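PDB 3AGK: peptide chain release factor subunit 1 from Aeropyrum pernix, which probably directs release of the nascent peptide from the ribosome in response to the stop codons UAA, UAG and UGA. Local coordinates for residues M194-F199 with G237-Y242. Sequence-based numbering, arbitrary orientation.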
loop_
_atom_site.group_PDB
_atom_site.type_symbol
_atom_site.label_atom_id
_atom_site.label_comp_id
_atom_site.label_asym_id
_atom_site.label_seq_id
_atom_site.Cartn_x
_atom_site.Cartn_y
_atom_site.Cartn_z
ATOM N N MET A 194 33.377 12.729 2.068
ATOM C CA MET A 194 32.136 13.237 1.487
ATOM C C MET A 194 31.166 12.087 1.197
ATOM O O MET A 194 29.977 12.166 1.526
ATOM C CB MET A 194 32.403 14.042 0.214
ATOM C CG MET A 194 33.205 15.330 0.455
ATOM S SD MET A 194 33.489 16.283 -1.054
ATOM C CE MET A 194 31.842 16.916 -1.356
ATOM N N VAL A 195 31.674 11.019 0.589
ATOM C CA VAL A 195 30.842 9.838 0.321
ATOM C C VAL A 195 30.293 9.255 1.623
ATOM O O VAL A 195 29.125 8.868 1.710
ATOM C CB VAL A 195 31.636 8.762 -0.429
ATOM C CG1 VAL A 195 30.760 7.551 -0.702
ATOM C CG2 VAL A 195 32.185 9.327 -1.718
ATOM N N ASP A 196 31.157 9.191 2.633
ATOM C CA ASP A 196 30.761 8.773 3.964
ATOM C C ASP A 196 29.550 9.560 4.475
ATOM O O ASP A 196 28.582 8.981 4.968
ATOM C CB ASP A 196 31.928 8.920 4.938
ATOM C CG ASP A 196 31.573 8.447 6.327
ATOM O OD1 ASP A 196 31.427 9.302 7.217
ATOM O OD2 ASP A 196 31.411 7.222 6.526
ATOM N N GLU A 197 29.605 10.880 4.359
ATOM C CA GLU A 197 28.496 11.726 4.800
ATOM C C GLU A 197 27.216 11.426 4.014
ATOM O O GLU A 197 26.133 11.330 4.580
ATOM C CB GLU A 197 28.853 13.207 4.642
ATOM C CG GLU A 197 28.603 14.031 5.890
ATOM C CD GLU A 197 29.536 13.652 7.028
ATOM O OE1 GLU A 197 29.032 13.331 8.132
ATOM O OE2 GLU A 197 30.770 13.669 6.815
ATOM N N PHE A 198 27.342 11.298 2.700
ATOM C CA PHE A 198 26.190 10.930 1.885
ATOM C C PHE A 198 25.591 9.557 2.307
ATOM O O PHE A 198 24.368 9.402 2.411
ATOM C CB PHE A 198 26.522 10.976 0.379
ATOM C CG PHE A 198 25.345 10.632 -0.499
ATOM C CD1 PHE A 198 24.262 11.506 -0.603
ATOM C CD2 PHE A 198 25.299 9.408 -1.188
ATOM C CE1 PHE A 198 23.170 11.184 -1.388
ATOM C CE2 PHE A 198 24.209 9.069 -1.987
ATOM C CZ PHE A 198 23.137 9.953 -2.085
ATOM N N PHE A 199 26.449 8.576 2.580
ATOM C CA PHE A 199 25.970 7.249 2.978
ATOM C C PHE A 199 25.232 7.284 4.298
ATOM O O PHE A 199 24.312 6.498 4.509
ATOM C CB PHE A 199 27.114 6.236 3.048
ATOM C CG PHE A 199 27.568 5.750 1.706
ATOM C CD1 PHE A 199 26.857 6.097 0.546
ATOM C CD2 PHE A 199 28.696 4.954 1.589
ATOM C CE1 PHE A 199 27.275 5.658 -0.702
ATOM C CE2 PHE A 199 29.124 4.507 0.337
ATOM C CZ PHE A 199 28.400 4.856 -0.816
ATOM N N GLY A 237 29.325 -0.787 5.977
ATOM C CA GLY A 237 29.439 0.262 6.974
ATOM C C GLY A 237 28.267 0.262 7.945
ATOM O O GLY A 237 27.465 -0.670 7.947
ATOM N N ASN A 238 28.173 1.314 8.761
ATOM C CA ASN A 238 27.160 1.412 9.813
ATOM C C ASN A 238 25.903 2.147 9.382
ATOM O O ASN A 238 25.000 2.395 10.191
ATOM C CB ASN A 238 27.751 2.111 11.044
ATOM C CG ASN A 238 28.468 1.152 11.949
ATOM O OD1 ASN A 238 28.385 -0.069 11.755
ATOM N ND2 ASN A 238 29.185 1.684 12.949
ATOM N N TYR A 239 25.852 2.499 8.106
ATOM C CA TYR A 239 24.807 3.385 7.602
ATOM C C TYR A 239 23.396 2.882 7.850
ATOM O O TYR A 239 22.518 3.638 8.291
ATOM C CB TYR A 239 25.056 3.665 6.122
ATOM C CG TYR A 239 26.510 4.054 5.912
ATOM C CD1 TYR A 239 27.391 3.218 5.240
ATOM C CD2 TYR A 239 27.014 5.244 6.452
ATOM C CE1 TYR A 239 28.737 3.570 5.083
ATOM C CE2 TYR A 239 28.348 5.611 6.285
ATOM C CZ TYR A 239 29.202 4.768 5.609
ATOM O OH TYR A 239 30.514 5.113 5.444
ATOM N N LEU A 240 23.181 1.606 7.577
ATOM C CA LEU A 240 21.849 1.033 7.634
ATOM C C LEU A 240 21.537 0.553 9.049
ATOM O O LEU A 240 22.308 -0.211 9.634
ATOM C CB LEU A 240 21.765 -0.126 6.651
ATOM C CG LEU A 240 20.401 -0.471 6.060
ATOM C CD1 LEU A 240 19.785 0.756 5.407
ATOM C CD2 LEU A 240 20.534 -1.629 5.063
ATOM N N ASP A 241 20.419 1.017 9.606
ATOM C CA ASP A 241 19.947 0.526 10.903
ATOM C C ASP A 241 19.996 -1.008 10.968
ATOM O O ASP A 241 19.624 -1.689 10.017
ATOM C CB ASP A 241 18.519 1.016 11.188
ATOM C CG ASP A 241 18.015 0.596 12.575
ATOM O OD1 ASP A 241 17.808 1.483 13.425
ATOM O OD2 ASP A 241 17.823 -0.614 12.823
ATOM N N TYR A 242 20.446 -1.535 12.103
ATOM C CA TYR A 242 20.576 -2.973 12.301
ATOM C C TYR A 242 19.273 -3.757 12.093
ATOM O O TYR A 242 19.314 -4.901 11.632
ATOM C CB TYR A 242 21.145 -3.278 13.693
ATOM C CG TYR A 242 20.150 -3.090 14.821
ATOM C CD1 TYR A 242 19.916 -1.832 15.370
ATOM C CD2 TYR A 242 19.456 -4.171 15.347
ATOM C CE1 TYR A 242 19.006 -1.657 16.414
ATOM C CE2 TYR A 242 18.548 -4.008 16.388
ATOM C CZ TYR A 242 18.325 -2.748 16.914
ATOM O OH TYR A 242 17.427 -2.585 17.943
#
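The phenol OH of Y239 donates a short hydrogen bond, 2.5 Å, to D196 OD2. It meets that oxygen on the anti side, 22° out of the carboxylate plane, while OD2 itself sits at the edge of the ring. A chi1 of -178°, which sets CG opposite the backbone N, carries the D196 carboxylate to the hydroxyl, and its other oxygen, OD1, forms a salt bridge with K200, one turn further along helix 188-215. The tyrosine ring lies with one face against F199: F199 CB stands over the centre of the Y239 ring, 3.4 Å from its centroid, a CH-pi contact. The F199 ring turns its edge toward the face of the Y239 ring in a T-shaped pair, planes 70° apart; the F199 side chain also touches V148 of strand 142-149 and A230 and E233 of helix 230-236. A leucine in place of Y239 would probably leave D196 OD2 without its hydroxyl donor and strip the flat cover from F199 CB. One tyrosine thus ties the loop between helices 230-236 and 242-245 to helix 188-215 within eRF1 domain 2, its hydroxyl on a carboxylate whose charge K200 probably offsets, its ring packed on the F199 side chain.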